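Local coordinates for protein 2-Cys Peroxiredoxin (Plasmodium vivax SaI-1, PDB 2I81) that probably reduces hydrogen peroxide and organic hydroperoxides through a reactive cysteine thiol, as a typical 2-Cys peroxiredoxin that assembles into decamers, at residues Y22-F36 with T119-N133. Residues are numbered along the deposited sequence; the frame is centred on the assembly and turned at random.
Sequences YVGKEAPFFKAEAVF and TLLSDITKSISKDYN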
ATOM      1  N   TYR A  22       2.714  27.659  -8.704  1.00 33.95           N
ATOM      2  CA  TYR A  22       1.650  28.141  -9.582  1.00 29.24           C
ATOM      3  C   TYR A  22       2.018  29.440 -10.305  1.00 27.20           C
ATOM      4  O   TYR A  22       1.221  29.957 -11.090  1.00 25.46           O
ATOM      5  CB  TYR A  22       0.334  28.310  -8.808  1.00 27.06           C
ATOM      6  CG  TYR A  22       0.441  29.172  -7.570  1.00 27.51           C
ATOM      7  CD1 TYR A  22       0.431  28.599  -6.300  1.00 28.99           C
ATOM      8  CD2 TYR A  22       0.551  30.560  -7.667  1.00 23.42           C
ATOM      9  CE1 TYR A  22       0.529  29.386  -5.158  1.00 29.16           C
ATOM     10  CE2 TYR A  22       0.652  31.355  -6.534  1.00 28.89           C
ATOM     11  CZ  TYR A  22       0.640  30.761  -5.283  1.00 29.82           C
ATOM     12  OH  TYR A  22       0.736  31.542  -4.155  1.00 28.37           O
ATOM     13  N   VAL A  23       3.213  29.970 -10.039  1.00 25.19           N
ATOM     14  CA  VAL A  23       3.679  31.180 -10.723  1.00 26.18           C
ATOM     15  C   VAL A  23       3.992  30.847 -12.180  1.00 27.37           C
ATOM     16  O   VAL A  23       4.753  29.920 -12.467  1.00 29.33           O
ATOM     17  CB  VAL A  23       4.911  31.826 -10.032  1.00 26.71           C
ATOM     18  CG1 VAL A  23       5.274  33.148 -10.705  1.00 24.86           C
ATOM     19  CG2 VAL A  23       4.642  32.051  -8.549  1.00 26.65           C
ATOM     20  N   GLY A  24       3.391  31.608 -13.091  1.00 25.87           N
ATOM     21  CA  GLY A  24       3.467  31.317 -14.519  1.00 25.70           C
ATOM     22  C   GLY A  24       2.468  30.242 -14.905  1.00 27.61           C
ATOM     23  O   GLY A  24       2.483  29.746 -16.034  1.00 27.83           O
ATOM     24  N   LYS A  25       1.603  29.882 -13.961  1.00 26.43           N
ATOM     25  CA  LYS A  25       0.590  28.858 -14.178  1.00 30.09           C
ATOM     26  C   LYS A  25      -0.771  29.333 -13.672  1.00 29.05           C
ATOM     27  O   LYS A  25      -0.899  30.449 -13.161  1.00 31.17           O
ATOM     28  CB  LYS A  25       1.006  27.541 -13.512  1.00 27.66           C
ATOM     29  CG  LYS A  25       2.077  26.768 -14.285  1.00 33.32           C
ATOM     30  CD  LYS A  25       2.677  25.625 -13.468  1.00 37.26           C
ATOM     31  CE  LYS A  25       1.687  24.443 -13.339  1.00 45.52           C
ATOM     32  NZ  LYS A  25       2.451  23.252 -12.602  1.00 44.48           N
ATOM     33  N   GLU A  26      -1.782  28.482 -13.830  1.00 29.69           N
ATOM     34  CA  GLU A  26      -3.159  28.809 -13.471  1.00 29.34           C
ATOM     35  C   GLU A  26      -3.322  29.054 -11.971  1.00 28.21           C
ATOM     36  O   GLU A  26      -2.896  28.240 -11.147  1.00 28.17           O
ATOM     37  CB  GLU A  26      -4.095  27.693 -13.943  1.00 29.27           C
ATOM     38  CG  GLU A  26      -5.559  27.856 -13.543  1.00 29.26           C
ATOM     39  CD  GLU A  26      -6.404  26.641 -13.890  1.00 31.44           C
ATOM     40  OE1 GLU A  26      -7.624  26.675 -13.622  1.00 37.22           O
ATOM     41  OE2 GLU A  26      -5.861  25.653 -14.427  1.00 35.86           O
ATOM     42  N   ALA A  27      -3.934  30.190 -11.638  1.00 26.39           N
ATOM     43  CA  ALA A  27      -4.260  30.538 -10.259  1.00 23.31           C
ATOM     44  C   ALA A  27      -5.309  29.578  -9.704  1.00 23.00           C
ATOM     45  O   ALA A  27      -6.314  29.310 -10.370  1.00 23.60           O
ATOM     46  CB  ALA A  27      -4.764  31.972 -10.182  1.00 22.60           C
ATOM     47  N   PRO A  28      -5.074  29.046  -8.488  1.00 23.67           N
ATOM     48  CA  PRO A  28      -6.038  28.153  -7.847  1.00 24.11           C
ATOM     49  C   PRO A  28      -7.368  28.855  -7.605  1.00 25.12           C
ATOM     50  O   PRO A  28      -7.393  29.999  -7.140  1.00 26.11           O
ATOM     51  CB  PRO A  28      -5.368  27.806  -6.513  1.00 24.52           C
ATOM     52  CG  PRO A  28      -3.920  28.073  -6.728  1.00 20.83           C
ATOM     53  CD  PRO A  28      -3.878  29.245  -7.650  1.00 23.48           C
ATOM     54  N   PHE A  29      -8.456  28.164  -7.933  1.00 25.82           N
ATOM     55  CA  PHE A  29      -9.806  28.697  -7.790  1.00 24.86           C
ATOM     56  C   PHE A  29     -10.147  28.982  -6.328  1.00 24.19           C
ATOM     57  O   PHE A  29      -9.733  28.245  -5.430  1.00 24.02           O
ATOM     58  CB  PHE A  29     -10.814  27.711  -8.397  1.00 24.59           C
ATOM     59  CG  PHE A  29     -12.250  28.040  -8.098  1.00 28.08           C
ATOM     60  CD1 PHE A  29     -12.952  28.941  -8.892  1.00 28.45           C
ATOM     61  CD2 PHE A  29     -12.906  27.443  -7.022  1.00 27.42           C
ATOM     62  CE1 PHE A  29     -14.282  29.248  -8.617  1.00 29.36           C
ATOM     63  CE2 PHE A  29     -14.233  27.744  -6.739  1.00 27.53           C
ATOM     64  CZ  PHE A  29     -14.924  28.647  -7.539  1.00 26.94           C
ATOM     65  N   PHE A  30     -10.894  30.059  -6.100  1.00 24.47           N
ATOM     66  CA  PHE A  30     -11.447  30.352  -4.780  1.00 24.61           C
ATOM     67  C   PHE A  30     -12.849  30.947  -4.874  1.00 26.60           C
ATOM     68  O   PHE A  30     -13.203  31.585  -5.866  1.00 28.13           O
ATOM     69  CB  PHE A  30     -10.518  31.270  -3.969  1.00 22.32           C
ATOM     70  CG  PHE A  30     -10.326  32.635  -4.569  1.00 20.34           C
ATOM     71  CD1 PHE A  30      -9.250  32.889  -5.415  1.00 22.51           C
ATOM     72  CD2 PHE A  30     -11.211  33.672  -4.282  1.00 19.42           C
ATOM     73  CE1 PHE A  30      -9.064  34.151  -5.972  1.00 24.12           C
ATOM     74  CE2 PHE A  30     -11.035  34.936  -4.837  1.00 23.12           C
ATOM     75  CZ  PHE A  30      -9.959  35.176  -5.683  1.00 19.94           C
ATOM     76  N   LYS A  31     -13.635  30.714  -3.827  1.00 27.80           N
ATOM     77  CA  LYS A  31     -14.965  31.282  -3.679  1.00 30.49           C
ATOM     78  C   LYS A  31     -15.089  31.646  -2.208  1.00 29.67           C
ATOM     79  O   LYS A  31     -14.930  30.785  -1.339  1.00 31.92           O
ATOM     80  CB  LYS A  31     -16.033  30.255  -4.076  1.00 31.67           C
ATOM     81  CG  LYS A  31     -17.475  30.734  -3.917  1.00 33.60           C
ATOM     82  CD  LYS A  31     -18.481  29.609  -4.154  1.00 35.81           C
ATOM     83  CE  LYS A  31     -18.851  29.482  -5.630  1.00 48.42           C
ATOM     84  NZ  LYS A  31     -19.849  28.397  -5.857  1.00 55.58           N
ATOM     85  N   ALA A  32     -15.355  32.915  -1.922  1.00 27.15           N
ATOM     86  CA  ALA A  32     -15.398  33.363  -0.536  1.00 24.96           C
ATOM     87  C   ALA A  32     -16.514  34.354  -0.271  1.00 23.86           C
ATOM     88  O   ALA A  32     -16.869  35.154  -1.140  1.00 21.93           O
ATOM     89  CB  ALA A  32     -14.057  33.964  -0.133  1.00 23.75           C
ATOM     90  N   GLU A  33     -17.065  34.285   0.937  1.00 25.10           N
ATOM     91  CA  GLU A  33     -17.943  35.328   1.443  1.00 27.80           C
ATOM     92  C   GLU A  33     -17.129  36.601   1.589  1.00 28.57           C
ATOM     93  O   GLU A  33     -15.949  36.561   1.951  1.00 30.09           O
ATOM     94  CB  GLU A  33     -18.515  34.945   2.804  1.00 29.01           C
ATOM     95  CG  GLU A  33     -19.519  33.812   2.775  1.00 33.68           C
ATOM     96  CD  GLU A  33     -19.826  33.294   4.164  1.00 44.87           C
ATOM     97  OE1 GLU A  33     -18.941  32.649   4.768  1.00 49.13           O
ATOM     98  OE2 GLU A  33     -20.952  33.527   4.653  1.00 50.02           O
ATOM     99  N   ALA A  34     -17.769  37.731   1.311  1.00 28.33           N
ATOM    100  CA  ALA A  34     -17.076  39.006   1.301  1.00 28.56           C
ATOM    101  C   ALA A  34     -17.926  40.155   1.821  1.00 28.70           C
ATOM    102  O   ALA A  34     -19.159  40.095   1.815  1.00 29.53           O
ATOM    103  CB  ALA A  34     -16.572  39.311  -0.104  1.00 28.75           C
ATOM    104  N   VAL A  35     -17.237  41.198   2.275  1.00 26.91           N
ATOM    105  CA  VAL A  35     -17.848  42.469   2.629  1.00 25.06           C
ATOM    106  C   VAL A  35     -17.435  43.473   1.559  1.00 25.85           C
ATOM    107  O   VAL A  35     -16.244  43.756   1.394  1.00 24.92           O
ATOM    108  CB  VAL A  35     -17.366  42.974   4.011  1.00 25.55           C
ATOM    109  CG1 VAL A  35     -18.185  44.183   4.457  1.00 24.15           C
ATOM    110  CG2 VAL A  35     -17.459  41.869   5.049  1.00 22.68           C
ATOM    111  N   PHE A  36     -18.411  43.998   0.824  1.00 25.71           N
ATOM    112  CA  PHE A  36     -18.125  44.947  -0.252  1.00 26.48           C
ATOM    113  C   PHE A  36     -17.862  46.354   0.276  1.00 26.38           C
ATOM    114  O   PHE A  36     -17.979  46.608   1.478  1.00 25.10           O
ATOM    115  CB  PHE A  36     -19.252  44.946  -1.291  1.00 26.71           C
ATOM    116  CG  PHE A  36     -19.403  43.639  -2.014  1.00 29.37           C
ATOM    117  CD1 PHE A  36     -20.484  42.807  -1.750  1.00 31.50           C
ATOM    118  CD2 PHE A  36     -18.456  43.231  -2.952  1.00 29.28           C
ATOM    119  CE1 PHE A  36     -20.626  41.593  -2.414  1.00 31.93           C
ATOM    120  CE2 PHE A  36     -18.589  42.017  -3.618  1.00 31.69           C
ATOM    121  CZ  PHE A  36     -19.677  41.195  -3.349  1.00 30.86           C
ATOM    122  N   THR A 119     -13.125  45.367  -1.768  1.00 22.96           N
ATOM    123  CA  THR A 119     -13.727  44.160  -1.210  1.00 23.04           C
ATOM    124  C   THR A 119     -12.770  43.403  -0.282  1.00 24.13           C
ATOM    125  O   THR A 119     -11.580  43.267  -0.578  1.00 24.70           O
ATOM    126  CB  THR A 119     -14.218  43.230  -2.348  1.00 22.90           C
ATOM    127  OG1 THR A 119     -15.055  43.969  -3.247  1.00 23.35           O
ATOM    128  CG2 THR A 119     -14.996  42.042  -1.804  1.00 22.24           C
ATOM    129  N   LEU A 120     -13.304  42.924   0.841  1.00 22.82           N
ATOM    130  CA  LEU A 120     -12.547  42.088   1.771  1.00 23.91           C
ATOM    131  C   LEU A 120     -13.124  40.679   1.846  1.00 23.30           C
ATOM    132  O   LEU A 120     -14.300  40.492   2.170  1.00 24.29           O
ATOM    133  CB  LEU A 120     -12.494  42.722   3.165  1.00 22.08           C
ATOM    134  CG  LEU A 120     -11.734  44.042   3.334  1.00 23.77           C
ATOM    135  CD1 LEU A 120     -11.913  44.562   4.752  1.00 22.93           C
ATOM    136  CD2 LEU A 120     -10.250  43.902   2.998  1.00 22.03           C
ATOM    137  N   LEU A 121     -12.281  39.695   1.544  1.00 22.50           N
ATOM    138  CA  LEU A 121     -12.681  38.292   1.529  1.00 22.47           C
ATOM    139  C   LEU A 121     -12.499  37.648   2.897  1.00 21.48           C
ATOM    140  O   LEU A 121     -11.606  38.024   3.661  1.00 23.33           O
ATOM    141  CB  LEU A 121     -11.881  37.508   0.482  1.00 21.75           C
ATOM    142  CG  LEU A 121     -11.860  37.982  -0.977  1.00 23.99           C
ATOM    143  CD1 LEU A 121     -10.938  37.093  -1.804  1.00 23.24           C
ATOM    144  CD2 LEU A 121     -13.259  38.011  -1.585  1.00 23.08           C
ATOM    145  N   SER A 122     -13.355  36.676   3.192  1.00 21.82           N
ATOM    146  CA  SER A 122     -13.261  35.903   4.421  1.00 22.43           C
ATOM    147  C   SER A 122     -12.817  34.482   4.090  1.00 22.56           C
ATOM    148  O   SER A 122     -13.562  33.720   3.467  1.00 23.45           O
ATOM    149  CB  SER A 122     -14.610  35.892   5.147  1.00 22.46           C
ATOM    150  OG  SER A 122     -14.590  35.014   6.259  1.00 23.11           O
ATOM    151  N   ASP A 123     -11.598  34.136   4.495  1.00 23.19           N
ATOM    152  CA  ASP A 123     -11.083  32.783   4.309  1.00 23.33           C
ATOM    153  C   ASP A 123     -11.331  31.972   5.580  1.00 22.58           C
ATOM    154  O   ASP A 123     -10.397  31.472   6.217  1.00 20.80           O
ATOM    155  CB  ASP A 123      -9.596  32.816   3.944  1.00 22.63           C
ATOM    156  CG  ASP A 123      -9.068  31.463   3.491  1.00 25.16           C
ATOM    157  OD1 ASP A 123      -7.834  31.269   3.531  1.00 23.98           O
ATOM    158  OD2 ASP A 123      -9.875  30.593   3.096  1.00 33.05           O
ATOM    159  N   ILE A 124     -12.608  31.853   5.935  1.00 22.34           N
ATOM    160  CA  ILE A 124     -13.031  31.253   7.202  1.00 23.58           C
ATOM    161  C   ILE A 124     -12.681  29.763   7.319  1.00 23.40           C
ATOM    162  O   ILE A 124     -12.502  29.253   8.425  1.00 25.36           O
ATOM    163  CB  ILE A 124     -14.549  31.527   7.484  1.00 24.44           C
ATOM    164  CG1 ILE A 124     -14.924  31.201   8.937  1.00 26.71           C
ATOM    165  CG2 ILE A 124     -15.452  30.790   6.488  1.00 25.06           C
ATOM    166  CD1 ILE A 124     -14.471  32.242   9.953  1.00 27.11           C
ATOM    167  N   THR A 125     -12.573  29.080   6.180  1.00 22.28           N
ATOM    168  CA  THR A 125     -12.189  27.666   6.149  1.00 22.69           C
ATOM    169  C   THR A 125     -10.670  27.495   6.082  1.00 23.33           C
ATOM    170  O   THR A 125     -10.154  26.396   6.302  1.00 23.54           O
ATOM    171  CB  THR A 125     -12.826  26.917   4.949  1.00 22.32           C
ATOM    172  OG1 THR A 125     -12.244  27.383   3.720  1.00 27.90           O
ATOM    173  CG2 THR A 125     -14.336  27.130   4.904  1.00 19.82           C
ATOM    174  N   LYS A 126      -9.972  28.589   5.772  1.00 23.79           N
ATOM    175  CA  LYS A 126      -8.512  28.613   5.570  1.00 24.71           C
ATOM    176  C   LYS A 126      -8.060  27.962   4.259  1.00 25.66           C
ATOM    177  O   LYS A 126      -6.858  27.865   3.998  1.00 27.47           O
ATOM    178  CB  LYS A 126      -7.756  27.989   6.754  1.00 24.76           C
ATOM    179  CG  LYS A 126      -7.894  28.724   8.074  1.00 22.23           C
ATOM    180  CD  LYS A 126      -7.124  27.995   9.162  1.00 25.54           C
ATOM    181  CE  LYS A 126      -7.662  28.322  10.541  1.00 23.70           C
ATOM    182  NZ  LYS A 126      -7.227  29.662  11.025  1.00 21.78           N
ATOM    183  N   SER A 127      -9.015  27.531   3.435  1.00 23.85           N
ATOM    184  CA  SER A 127      -8.701  26.798   2.206  1.00 22.26           C
ATOM    185  C   SER A 127      -8.018  27.650   1.134  1.00 21.00           C
ATOM    186  O   SER A 127      -7.206  27.134   0.365  1.00 22.29           O
ATOM    187  CB  SER A 127      -9.949  26.116   1.639  1.00 21.82           C
ATOM    188  OG  SER A 127     -10.969  27.062   1.357  1.00 26.04           O
ATOM    189  N   ILE A 128      -8.342  28.942   1.085  1.00 18.92           N
ATOM    190  CA  ILE A 128      -7.715  29.856   0.121  1.00 18.12           C
ATOM    191  C   ILE A 128      -6.228  30.041   0.444  1.00 19.77           C
ATOM    192  O   ILE A 128      -5.384  29.991  -0.455  1.00 22.32           O
ATOM    193  CB  ILE A 128      -8.440  31.229   0.045  1.00 19.68           C
ATOM    194  CG1 ILE A 128      -9.938  31.034  -0.219  1.00 16.73           C
ATOM    195  CG2 ILE A 128      -7.816  32.115  -1.038  1.00 15.75           C
ATOM    196  CD1 ILE A 128     -10.796  32.231   0.145  1.00 15.49           C
ATOM    197  N   SER A 129      -5.918  30.240   1.724  1.00 20.99           N
ATOM    198  CA  SER A 129      -4.532  30.354   2.184  1.00 23.42           C
ATOM    199  C   SER A 129      -3.771  29.048   1.965  1.00 23.71           C
ATOM    200  O   SER A 129      -2.596  29.064   1.590  1.00 23.38           O
ATOM    201  CB  SER A 129      -4.484  30.746   3.663  1.00 22.17           C
ATOM    202  OG  SER A 129      -5.229  31.927   3.904  1.00 28.87           O
ATOM    203  N   LYS A 130      -4.452  27.926   2.205  1.00 23.78           N
ATOM    204  CA  LYS A 130      -3.886  26.596   1.974  1.00 25.80           C
ATOM    205  C   LYS A 130      -3.573  26.362   0.499  1.00 26.50           C
ATOM    206  O   LYS A 130      -2.518  25.813   0.167  1.00 26.80           O
ATOM    207  CB  LYS A 130      -4.830  25.501   2.485  1.00 24.73           C
ATOM    208  CG  LYS A 130      -4.774  25.268   3.985  1.00 26.47           C
ATOM    209  CD  LYS A 130      -5.753  24.186   4.416  1.00 27.60           C
ATOM    210  CE  LYS A 130      -5.810  24.063   5.933  1.00 29.66           C
ATOM    211  NZ  LYS A 130      -6.764  23.006   6.369  1.00 35.11           N
ATOM    212  N   ASP A 131      -4.488  26.778  -0.378  1.00 25.57           N
ATOM    213  CA  ASP A 131      -4.303  26.610  -1.819  1.00 25.93           C
ATOM    214  C   ASP A 131      -3.185  27.490  -2.383  1.00 25.57           C
ATOM    215  O   ASP A 131      -2.476  27.078  -3.303  1.00 27.35           O
ATOM    216  CB  ASP A 131      -5.615  26.843  -2.579  1.00 26.93           C
ATOM    217  CG  ASP A 131      -6.624  25.717  -2.375  1.00 29.69           C
ATOM    218  OD1 ASP A 131      -6.214  24.575  -2.066  1.00 33.29           O
ATOM    219  OD2 ASP A 131      -7.836  25.977  -2.533  1.00 29.36           O
ATOM    220  N   TYR A 132      -3.027  28.691  -1.828  1.00 24.89           N
ATOM    221  CA  TYR A 132      -1.986  29.620  -2.279  1.00 23.81           C
ATOM    222  C   TYR A 132      -0.667  29.457  -1.522  1.00 25.28           C
ATOM    223  O   TYR A 132       0.263  30.251  -1.696  1.00 25.00           O
ATOM    224  CB  TYR A 132      -2.491  31.065  -2.224  1.00 21.99           C
ATOM    225  CG  TYR A 132      -3.376  31.406  -3.396  1.00 22.36           C
ATOM    226  CD1 TYR A 132      -4.726  31.059  -3.399  1.00 19.41           C
ATOM    227  CD2 TYR A 132      -2.858  32.048  -4.519  1.00 19.13           C
ATOM    228  CE1 TYR A 132      -5.542  31.354  -4.481  1.00 22.62           C
ATOM    229  CE2 TYR A 132      -3.667  32.349  -5.609  1.00 21.52           C
ATOM    230  CZ  TYR A 132      -5.006  32.000  -5.582  1.00 22.89           C
ATOM    231  OH  TYR A 132      -5.812  32.298  -6.658  1.00 23.90           O
ATOM    232  N   ASN A 133      -0.600  28.406  -0.705  1.00 23.91           N
ATOM    233  CA  ASN A 133       0.572  28.083   0.112  1.00 26.46           C
ATOM    234  C   ASN A 133       1.094  29.284   0.906  1.00 25.69           C
ATOM    235  O   ASN A 133       2.287  29.600   0.869  1.00 25.61           O
ATOM    236  CB  ASN A 133       1.684  27.448  -0.742  1.00 27.26           C
ATOM    237  CG  ASN A 133       1.206  26.233  -1.527  1.00 35.45           C
ATOM    238  OD1 ASN A 133       1.101  26.279  -2.753  1.00 39.49           O
ATOM    239  ND2 ASN A 133       0.910  25.145  -0.821  1.00 35.10           N
TER
HETATM  240  O   HOH W   1      -8.989  28.459  -2.701  1.00 26.16           O
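A chi1 of 54° places the ring of Tyr22 between its own backbone N and carbonyl carbon, while chi1 of -79° in Tyr132 sets CG beside the backbone N, and the two rings meet in a T-shaped stack. The edge of Tyr132 is directed at the face of Tyr22, with the planes at 72° and the centroids 5.4 Å apart. The same placement lets Tyr22 OH donate to Tyr132 O (2.8 Å) from outside the carbonyl plane, at the point where the chain leaves helix 127-131. Pro28 lies over one face of Tyr132, its CD 4.0 Å from the ring centroid in a CH-pi contact, and Tyr132 OH reaches back to Pro28 O in a weak hydrogen bond. Phe30 brings its ring edge to this hydroxyl, packs CB on Ile128 CG1 and sets CE2 3.7 Å from Leu121 CD1. A water donates to both Phe29 O and Asp131 OD2, bridging the loop to the helix. Farther along, the segments join as antiparallel strands 31-35 and 119-122 within the central sheet of the thioredoxin-like peroxiredoxin fold; strand 119-122 also runs parallel to strand 87-93. Val35 and Leu120 form a hydrogen-bonded pair, with Val35 N to Leu120 O at 3.0 Å and Leu120 N to Val35 O at 3.1 Å, the latter almost straight at the hydrogen. Ala34 and Leu121 make the neighbouring non-hydrogen-bonded pair, where Ala34 CB touches Leu121 CD2. Ala32 CB packs against Ile128 CD1 (3.7 Å), linking strand to helix. Asp123 braces the start of that helix: OD1 accepts from both N and OG of Ser129, and OD2 accepts from Ile128 N. Within the type I turn from Asp123 to Lys126, Ile124 O is hydrogen-bonded to Lys126 NZ of a second subunit.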